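Local coordinates for protein 33 kDa chaperonin (Thermotoga maritima, PDB 1VQ0) that probably acts as a redox-regulated molecular chaperone, protecting thermally unfolding and oxidatively damaged proteins from irreversible aggregation, at residues Ser45-Val50 / Gly112-Ala117; Ala55-Ala60 / Ile168-Asp173; Val34-Arg39 / Asp175-Ala180. All blocks are in the same frame, centred on the assembly; numbering follows the deposited sequence.

Contact 1 of 3, residues Ser45-Val50 / Gly112-Ala117; sequences SYLATV and GKFDVA
The Phe114 ring turns one face to the first turn of helix 46-62, where Tyr46 C stands 4.3 Å above the ring plane, displaced toward the rim. Two more groups of the helix, Leu47 CA and Val50 CG2, approach the same ring obliquely. The two aromatic rings form no stack: Phe114 CZ meets the Tyr46 ring only at an oblique angle, and its closer partner is Tyr46 CB, at 3.5 Å. Tyr46 CG is anti to its own carbonyl carbon (chi1 -64°), and the ring beyond it leads away from Phe114 to touch Val172 and Ser174. Val50 crosses Phe114 at about a right angle, Val50 CG2 lying 3.8 Å from Phe114 CD2. The contact joins the starts of two helices, each marked by an N-cap residue. Ser45 is the N-cap of helix 46-62, its OG accepting from Ala48 N at 3.1 Å with an N-H...O angle of 162°, and the same OG is also hydrogen-bonded to Val104 O. Asp115 is the N-cap of helix 116-120 and the centre of an inverse gamma turn, which is closed by a weak bond from Val116 N to Phe114 O; its carboxylate caps Gly118 N, also weakly. Against this turn lies Leu47, which slides past Phe114 in the opposite direction. Its CG is anti to the backbone N (chi1 171°), and its CD1 reaches Phe114 CB at 3.9 Å and Asp115 N at an equal distance. No hydrogen bond spans the two segments, so apolar contact alone joins them directly. Just inside the second helix, Val116 CG2 touches Val50 CG1 at 3.6 Å, and the Val116 side chain also rests on Val51 and Arg54 of helix 46-62.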
loop_
_atom_site.group_PDB
_atom_site.type_symbol
_atom_site.label_atom_id
_atom_site.label_comp_id
_atom_site.label_asym_id
_atom_site.label_seq_id
_atom_site.Cartn_x
_atom_site.Cartn_y
_atom_site.Cartn_z
ATOM N N SER A 45 -25.916 -6.591 -12.769
ATOM C CA SER A 45 -26.697 -7.734 -12.345
ATOM C C SER A 45 -27.104 -7.529 -10.897
ATOM O O SER A 45 -26.585 -6.633 -10.202
ATOM C CB SER A 45 -25.822 -8.980 -12.459
ATOM O OG SER A 45 -24.760 -8.961 -11.476
ATOM N N TYR A 46 -28.001 -8.368 -10.404
ATOM C CA TYR A 46 -28.374 -8.312 -8.986
ATOM C C TYR A 46 -27.146 -8.484 -8.070
ATOM O O TYR A 46 -26.902 -7.721 -7.169
ATOM C CB TYR A 46 -29.448 -9.349 -8.650
ATOM C CG TYR A 46 -30.769 -9.123 -9.344
ATOM C CD1 TYR A 46 -31.453 -7.930 -9.182
ATOM C CD2 TYR A 46 -31.329 -10.099 -10.181
ATOM C CE1 TYR A 46 -32.651 -7.694 -9.802
ATOM C CE2 TYR A 46 -32.548 -9.894 -10.805
ATOM C CZ TYR A 46 -33.203 -8.677 -10.621
ATOM O OH TYR A 46 -34.415 -8.395 -11.231
ATOM N N LEU A 47 -26.344 -9.487 -8.345
ATOM C CA LEU A 47 -25.221 -9.724 -7.491
ATOM C C LEU A 47 -24.197 -8.548 -7.506
ATOM O O LEU A 47 -23.681 -8.167 -6.490
ATOM C CB LEU A 47 -24.570 -11.056 -7.898
ATOM C CG LEU A 47 -23.247 -11.388 -7.244
ATOM C CD1 LEU A 47 -23.414 -11.479 -5.703
ATOM C CD2 LEU A 47 -22.680 -12.663 -7.855
ATOM N N ALA A 48 -23.908 -8.019 -8.700
ATOM C CA ALA A 48 -22.954 -6.935 -8.875
ATOM C C ALA A 48 -23.495 -5.650 -8.270
ATOM O O ALA A 48 -22.731 -4.847 -7.766
ATOM C CB ALA A 48 -22.672 -6.720 -10.336
ATOM N N THR A 49 -24.805 -5.511 -8.260
ATOM C CA THR A 49 -25.471 -4.404 -7.526
ATOM C C THR A 49 -25.129 -4.474 -6.026
ATOM O O THR A 49 -24.777 -3.484 -5.398
ATOM C CB THR A 49 -26.998 -4.469 -7.735
ATOM O OG1 THR A 49 -27.331 -4.318 -9.124
ATOM C CG2 THR A 49 -27.693 -3.290 -7.043
ATOM N N VAL A 50 -25.194 -5.673 -5.447
ATOM C CA VAL A 50 -25.003 -5.793 -4.009
ATOM C C VAL A 50 -23.508 -5.589 -3.674
ATOM O O VAL A 50 -23.161 -4.930 -2.711
ATOM C CB VAL A 50 -25.565 -7.159 -3.508
ATOM C CG1 VAL A 50 -25.156 -7.446 -2.039
ATOM C CG2 VAL A 50 -27.075 -7.177 -3.627
ATOM N N GLY A 112 -29.168 -18.016 1.844
ATOM C CA GLY A 112 -30.083 -17.469 0.867
ATOM C C GLY A 112 -29.830 -16.039 0.497
ATOM O O GLY A 112 -30.678 -15.414 -0.117
ATOM N N LYS A 113 -28.651 -15.534 0.870
ATOM C CA LYS A 113 -28.197 -14.208 0.565
ATOM C C LYS A 113 -27.346 -14.195 -0.755
ATOM O O LYS A 113 -26.837 -15.231 -1.175
ATOM C CB LYS A 113 -27.333 -13.725 1.735
ATOM C CG LYS A 113 -28.007 -13.647 3.085
ATOM C CD LYS A 113 -29.466 -13.258 2.977
ATOM C CE LYS A 113 -30.131 -12.940 4.346
ATOM N NZ LYS A 113 -31.619 -13.254 4.351
ATOM N N PHE A 114 -27.218 -13.025 -1.388
ATOM C CA PHE A 114 -26.220 -12.844 -2.449
ATOM C C PHE A 114 -24.789 -13.144 -1.941
ATOM O O PHE A 114 -24.374 -12.722 -0.839
ATOM C CB PHE A 114 -26.310 -11.481 -3.142
ATOM C CG PHE A 114 -27.553 -11.341 -4.042
ATOM C CD1 PHE A 114 -27.626 -12.001 -5.281
ATOM C CD2 PHE A 114 -28.662 -10.633 -3.624
ATOM C CE1 PHE A 114 -28.790 -11.937 -6.095
ATOM C CE2 PHE A 114 -29.814 -10.535 -4.462
ATOM C CZ PHE A 114 -29.879 -11.190 -5.680
ATOM N N ASP A 115 -24.062 -13.912 -2.749
ATOM C CA ASP A 115 -22.753 -14.441 -2.380
ATOM C C ASP A 115 -21.656 -13.474 -2.724
ATOM O O ASP A 115 -20.844 -13.686 -3.632
ATOM C CB ASP A 115 -22.503 -15.795 -3.034
ATOM C CG ASP A 115 -21.312 -16.490 -2.482
ATOM O OD1 ASP A 115 -20.785 -16.048 -1.414
ATOM O OD2 ASP A 115 -20.860 -17.486 -3.054
ATOM N N VAL A 116 -21.642 -12.380 -1.963
ATOM C CA VAL A 116 -20.611 -11.345 -2.109
ATOM C C VAL A 116 -19.206 -11.929 -1.942
ATOM O O VAL A 116 -18.332 -11.722 -2.798
ATOM C CB VAL A 116 -20.908 -10.186 -1.143
ATOM C CG1 VAL A 116 -19.789 -9.153 -1.131
ATOM C CG2 VAL A 116 -22.241 -9.546 -1.522
ATOM N N ALA A 117 -18.999 -12.729 -0.882
ATOM C CA ALA A 117 -17.704 -13.335 -0.582
ATOM C C ALA A 117 -17.257 -14.228 -1.758
ATOM O O ALA A 117 -16.116 -14.189 -2.203
ATOM C CB ALA A 117 -17.769 -14.122 0.751
#

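Contact 2 of 3, residues Ala55-Ala60 / Ile168-Asp173; sequences ALIGAA and IGVLVD
Helix 55-60 and strand 168-173 run more antiparallel than parallel, at 137° between their N-to-C directions; the axes of these short segments come within 8.6 Å, and Ile57 and Ile168 face each other at a CA-CA distance of 7.0 Å. Ile57 carries the helix side of the contact, its beta carbon directed toward the strand. Its two branches divide the work. The CG2 methyl lies 3.8 Å from Ile168 CG2, while CD1, anti to CA (chi2 157°), meets Val170 CG2 at 3.6 Å, the two side chains crossing obliquely. CD1 also lies 3.7 Å from Gly169 O, a van der Waals approach to the strand backbone. Ile57 and Ile168 slide past each other in opposite directions, and Ile168 CG2 touches both the CG2 and the CD1 of Ile57. The other branch of Ile168 is extended (chi2 174°) and ends against the helix backbone, with CD1 4.0 Å from Gly58 N. A beta carbon on Gly58 would be crowded by Ala55 O, though it would sit at normal contact distance from Ile168 CD1. No hydrogen bond links helix to strand. In the fold, helix 46-62 packs on one large mixed sheet: strand 164-173, an outermost strand of that sheet within the chain, meets it here through Ile57 and Gly58, and nearer the helix start through Tyr46, Thr49 and Val50, while Ala55 and Ala59 touch strands 71-78 and 84-90. Five strands separate 84-90 from 164-173 in the sheet order, consistent with a sheet that curves round the helix. Strand 164-173 is paired in turn with strand 176-187, through backbone bonds between Gly169 and Gly181 and between Leu171 and both Lys178 and Ile179, and Met31 touches Ile57.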
loop_
_atom_site.group_PDB
_atom_site.type_symbol
_atom_site.label_atom_id
_atom_site.label_comp_id
_atom_site.label_asym_id
_atom_site.label_seq_id
_atom_site.Cartn_x
_atom_site.Cartn_y
_atom_site.Cartn_z
ATOM N N ALA A 55 -19.707 -1.579 -1.385
ATOM C CA ALA A 55 -18.464 -0.878 -1.521
ATOM C C ALA A 55 -18.680 0.661 -1.577
ATOM O O ALA A 55 -17.981 1.388 -0.845
ATOM C CB ALA A 55 -17.695 -1.363 -2.704
ATOM N N LEU A 56 -19.680 1.098 -2.382
ATOM C CA LEU A 56 -20.132 2.496 -2.444
ATOM C C LEU A 56 -20.596 2.994 -1.073
ATOM O O LEU A 56 -20.270 4.084 -0.680
ATOM C CB LEU A 56 -21.276 2.688 -3.458
ATOM C CG LEU A 56 -20.922 2.442 -4.910
ATOM C CD1 LEU A 56 -22.143 2.454 -5.878
ATOM C CD2 LEU A 56 -19.893 3.508 -5.321
ATOM N N ILE A 57 -21.359 2.185 -0.357
ATOM C CA ILE A 57 -21.791 2.563 1.012
ATOM C C ILE A 57 -20.544 2.792 1.898
ATOM O O ILE A 57 -20.415 3.823 2.536
ATOM C CB ILE A 57 -22.729 1.505 1.606
ATOM C CG1 ILE A 57 -24.045 1.482 0.796
ATOM C CG2 ILE A 57 -23.016 1.755 3.094
ATOM C CD1 ILE A 57 -24.828 0.164 0.902
ATOM N N GLY A 58 -19.643 1.816 1.895
ATOM C CA GLY A 58 -18.336 1.912 2.569
ATOM C C GLY A 58 -17.649 3.228 2.315
ATOM O O GLY A 58 -17.370 3.962 3.243
ATOM N N ALA A 59 -17.372 3.517 1.050
ATOM C CA ALA A 59 -16.806 4.802 0.642
ATOM C C ALA A 59 -17.599 6.060 1.176
ATOM O O ALA A 59 -17.001 7.034 1.667
ATOM C CB ALA A 59 -16.632 4.833 -0.873
ATOM N N ALA A 60 -18.922 6.015 1.070
ATOM C CA ALA A 60 -19.782 7.084 1.562
ATOM C C ALA A 60 -19.655 7.304 3.042
ATOM O O ALA A 60 -19.659 8.425 3.492
ATOM C CB ALA A 60 -21.200 6.802 1.258
ATOM N N ILE A 168 -23.368 -2.916 6.837
ATOM C CA ILE A 168 -23.708 -2.514 5.466
ATOM C C ILE A 168 -24.648 -3.525 4.828
ATOM O O ILE A 168 -24.456 -4.730 4.978
ATOM C CB ILE A 168 -22.406 -2.388 4.573
ATOM C CG1 ILE A 168 -21.438 -1.305 5.073
ATOM C CG2 ILE A 168 -22.795 -2.067 3.133
ATOM C CD1 ILE A 168 -20.122 -1.266 4.323
ATOM N N GLY A 169 -25.651 -3.036 4.096
ATOM C CA GLY A 169 -26.680 -3.901 3.491
ATOM C C GLY A 169 -27.254 -3.251 2.251
ATOM O O GLY A 169 -27.450 -2.022 2.196
ATOM N N VAL A 170 -27.485 -4.066 1.227
ATOM C CA VAL A 170 -28.148 -3.645 0.004
ATOM C C VAL A 170 -29.267 -4.669 -0.307
ATOM O O VAL A 170 -28.984 -5.830 -0.450
ATOM C CB VAL A 170 -27.188 -3.636 -1.177
ATOM C CG1 VAL A 170 -27.970 -3.510 -2.461
ATOM C CG2 VAL A 170 -26.171 -2.514 -1.047
ATOM N N LEU A 171 -30.512 -4.207 -0.360
ATOM C CA LEU A 171 -31.677 -4.990 -0.821
ATOM C C LEU A 171 -32.146 -4.448 -2.179
ATOM O O LEU A 171 -32.503 -3.287 -2.349
ATOM C CB LEU A 171 -32.811 -4.913 0.183
ATOM C CG LEU A 171 -34.009 -5.801 -0.033
ATOM C CD1 LEU A 171 -33.605 -7.275 0.224
ATOM C CD2 LEU A 171 -35.210 -5.406 0.865
ATOM N N VAL A 172 -32.113 -5.349 -3.139
ATOM C CA VAL A 172 -32.445 -5.113 -4.528
ATOM C C VAL A 172 -33.455 -6.222 -5.021
ATOM O O VAL A 172 -33.292 -7.399 -4.679
ATOM C CB VAL A 172 -31.159 -5.243 -5.340
ATOM C CG1 VAL A 172 -30.652 -6.723 -5.300
ATOM C CG2 VAL A 172 -31.410 -4.770 -6.774
ATOM N N ASP A 173 -34.486 -5.839 -5.790
ATOM C CA ASP A 173 -35.362 -6.797 -6.543
ATOM C C ASP A 173 -35.605 -6.278 -7.948
ATOM O O ASP A 173 -34.851 -5.426 -8.400
ATOM C CB ASP A 173 -36.684 -7.079 -5.794
ATOM C CG ASP A 173 -37.431 -5.819 -5.411
ATOM O OD1 ASP A 173 -37.548 -4.914 -6.276
ATOM O OD2 ASP A 173 -37.959 -5.663 -4.268
#

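Contact 3 of 3, residues Val34-Arg39 / Asp175-Ala180; sequences VVEEAR and DGVKIA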
loop_
_atom_site.group_PDB
_atom_site.type_symbol
_atom_site.label_atom_id
_atom_site.label_comp_id
_atom_site.label_asym_id
_atom_site.label_seq_id
_atom_site.Cartn_x
_atom_site.Cartn_y
_atom_site.Cartn_z
ATOM N N VAL A 34 -28.466 6.400 -4.854
ATOM C CA VAL A 34 -27.117 6.385 -5.335
ATOM C C VAL A 34 -26.758 4.998 -5.920
ATOM O O VAL A 34 -26.223 4.897 -7.020
ATOM C CB VAL A 34 -26.159 6.731 -4.190
ATOM C CG1 VAL A 34 -24.752 6.675 -4.679
ATOM C CG2 VAL A 34 -26.427 8.091 -3.683
ATOM N N VAL A 35 -27.083 3.946 -5.164
ATOM C CA VAL A 35 -26.809 2.591 -5.582
ATOM C C VAL A 35 -27.725 2.220 -6.777
ATOM O O VAL A 35 -27.304 1.500 -7.703
ATOM C CB VAL A 35 -26.873 1.607 -4.373
ATOM C CG1 VAL A 35 -26.640 0.220 -4.794
ATOM C CG2 VAL A 35 -25.833 1.973 -3.366
ATOM N N GLU A 36 -28.959 2.727 -6.771
ATOM C CA GLU A 36 -29.821 2.518 -7.956
ATOM C C GLU A 36 -29.209 3.108 -9.238
ATOM O O GLU A 36 -29.262 2.493 -10.282
ATOM C CB GLU A 36 -31.247 3.052 -7.752
ATOM C CG GLU A 36 -32.174 2.819 -8.963
ATOM C CD GLU A 36 -32.491 1.349 -9.288
ATOM O OE1 GLU A 36 -32.113 0.472 -8.493
ATOM O OE2 GLU A 36 -33.134 1.061 -10.333
ATOM N N GLU A 37 -28.637 4.297 -9.151
ATOM C CA GLU A 37 -28.026 4.948 -10.318
ATOM C C GLU A 37 -26.790 4.189 -10.841
ATOM O O GLU A 37 -26.597 4.071 -12.026
ATOM C CB GLU A 37 -27.741 6.441 -10.011
ATOM C CG GLU A 37 -26.726 7.091 -10.948
ATOM C CD GLU A 37 -26.673 8.609 -10.863
ATOM O OE1 GLU A 37 -27.393 9.195 -10.062
ATOM O OE2 GLU A 37 -25.884 9.209 -11.601
ATOM N N ALA A 38 -25.965 3.666 -9.936
ATOM C CA ALA A 38 -24.818 2.847 -10.300
ATOM C C ALA A 38 -25.294 1.619 -11.081
ATOM O O ALA A 38 -24.660 1.230 -12.080
ATOM C CB ALA A 38 -24.038 2.381 -9.018
ATOM N N ARG A 39 -26.385 1.017 -10.593
ATOM C CA ARG A 39 -26.972 -0.165 -11.189
ATOM C C ARG A 39 -27.470 0.121 -12.615
ATOM O O ARG A 39 -27.227 -0.656 -13.510
ATOM C CB ARG A 39 -28.143 -0.666 -10.338
ATOM C CG ARG A 39 -28.905 -1.831 -10.989
ATOM C CD ARG A 39 -29.989 -2.448 -10.140
ATOM N NE ARG A 39 -31.269 -1.869 -10.513
ATOM C CZ ARG A 39 -32.092 -2.315 -11.480
ATOM N NH1 ARG A 39 -31.855 -3.425 -12.218
ATOM N NH2 ARG A 39 -33.208 -1.652 -11.685
ATOM N N ASP A 175 -37.839 -4.403 -9.341
ATOM C CA ASP A 175 -38.114 -2.959 -9.432
ATOM C C ASP A 175 -36.889 -2.119 -9.036
ATOM O O ASP A 175 -36.959 -0.892 -9.029
ATOM C CB ASP A 175 -39.277 -2.574 -8.500
ATOM C CG ASP A 175 -40.560 -3.350 -8.799
ATOM O OD1 ASP A 175 -40.807 -3.663 -9.990
ATOM O OD2 ASP A 175 -41.366 -3.694 -7.893
ATOM N N GLY A 176 -35.805 -2.778 -8.638
ATOM C CA GLY A 176 -34.531 -2.101 -8.388
ATOM C C GLY A 176 -34.166 -2.098 -6.915
ATOM O O GLY A 176 -34.697 -2.899 -6.114
ATOM N N VAL A 177 -33.253 -1.181 -6.584
ATOM C CA VAL A 177 -32.715 -1.092 -5.258
ATOM C C VAL A 177 -33.752 -0.540 -4.291
ATOM O O VAL A 177 -34.291 0.552 -4.501
ATOM C CB VAL A 177 -31.456 -0.257 -5.178
ATOM C CG1 VAL A 177 -30.888 -0.369 -3.723
ATOM C CG2 VAL A 177 -30.421 -0.770 -6.135
ATOM N N LYS A 178 -33.970 -1.296 -3.224
ATOM C CA LYS A 178 -34.924 -0.961 -2.170
ATOM C C LYS A 178 -34.288 -0.388 -0.895
ATOM O O LYS A 178 -34.839 0.499 -0.243
ATOM C CB LYS A 178 -35.762 -2.187 -1.857
ATOM C CG LYS A 178 -36.540 -2.728 -3.084
ATOM C CD LYS A 178 -37.407 -1.623 -3.759
ATOM C CE LYS A 178 -38.146 -2.138 -4.987
ATOM N NZ LYS A 178 -39.250 -3.097 -4.602
ATOM N N ILE A 179 -33.135 -0.888 -0.545
ATOM C CA ILE A 179 -32.362 -0.371 0.585
ATOM C C ILE A 179 -30.904 -0.492 0.174
ATOM O O ILE A 179 -30.521 -1.498 -0.354
ATOM C CB ILE A 179 -32.616 -1.266 1.820
ATOM C CG1 ILE A 179 -34.071 -1.119 2.273
ATOM C CG2 ILE A 179 -31.569 -1.003 2.895
ATOM C CD1 ILE A 179 -34.395 -1.822 3.563
ATOM N N ALA A 180 -30.132 0.550 0.434
ATOM C CA ALA A 180 -28.707 0.590 0.274
ATOM C C ALA A 180 -28.189 1.572 1.351
ATOM O O ALA A 180 -28.165 2.799 1.160
ATOM C CB ALA A 180 -28.361 1.075 -1.094
#
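Glu36 of helix 32-42 grips Val177 near the start of strand 176-187, just ahead of a classic beta bulge in which Lys178 and Ile179 both face Leu171. Its CB lies 4.2 Å from Val177 CB. CG is anti to the backbone N (chi1 -179°), and the bend at chi2 (65°) sets CD 3.8 Å from Val177 N. At the tip, OE1 accepts from Val177 N at 2.8 Å in a nearly straight bond (171°). Arg39 NE reaches the same OE1 at 3.2 Å from the opposite face of the carboxylate. OE2 takes Arg39 NH2 at 3.0 Å on its syn side, so the guanidinium holds the carboxylate side-on in a salt bridge, one oxygen to each nitrogen. An alanine in place of Glu36 would probably leave Val177 N without its acceptor and the Arg39 guanidinium without its charged mate, free to turn. Gly176 CA lies 3.5 Å from Glu36 OE1; a beta carbon there would clash with Glu36 OE2. One residue earlier in the helix, Val35 crosses Val177 at about a right angle, and Val35 CG2 rests 3.5 Å from Ala180 CB.

How the contacts relate
From the N terminus the chain lays down 34-39, 45-50 and 55-60 in turn, the first on helix 32-42 and the other two on helix 46-62, before any partner arrives. Contact 1 closes first, when 112-117 returns to the start of helix 46-62. Contact 2 closes when strand 168-173 reaches 55-60; its loop crosses that of contact 1, their segments alternating. Contact 3 closes last, at 175-180, and its loop encloses both others. Strand 164-173 and its neighbour 176-187 thereby tie two successive helices to one sheet edge. Direct touches confirm the coupling: Val50 CG2 lies 3.9 Å from Val170 O, and Thr49 CG2 3.8 Å from Val177 CG2.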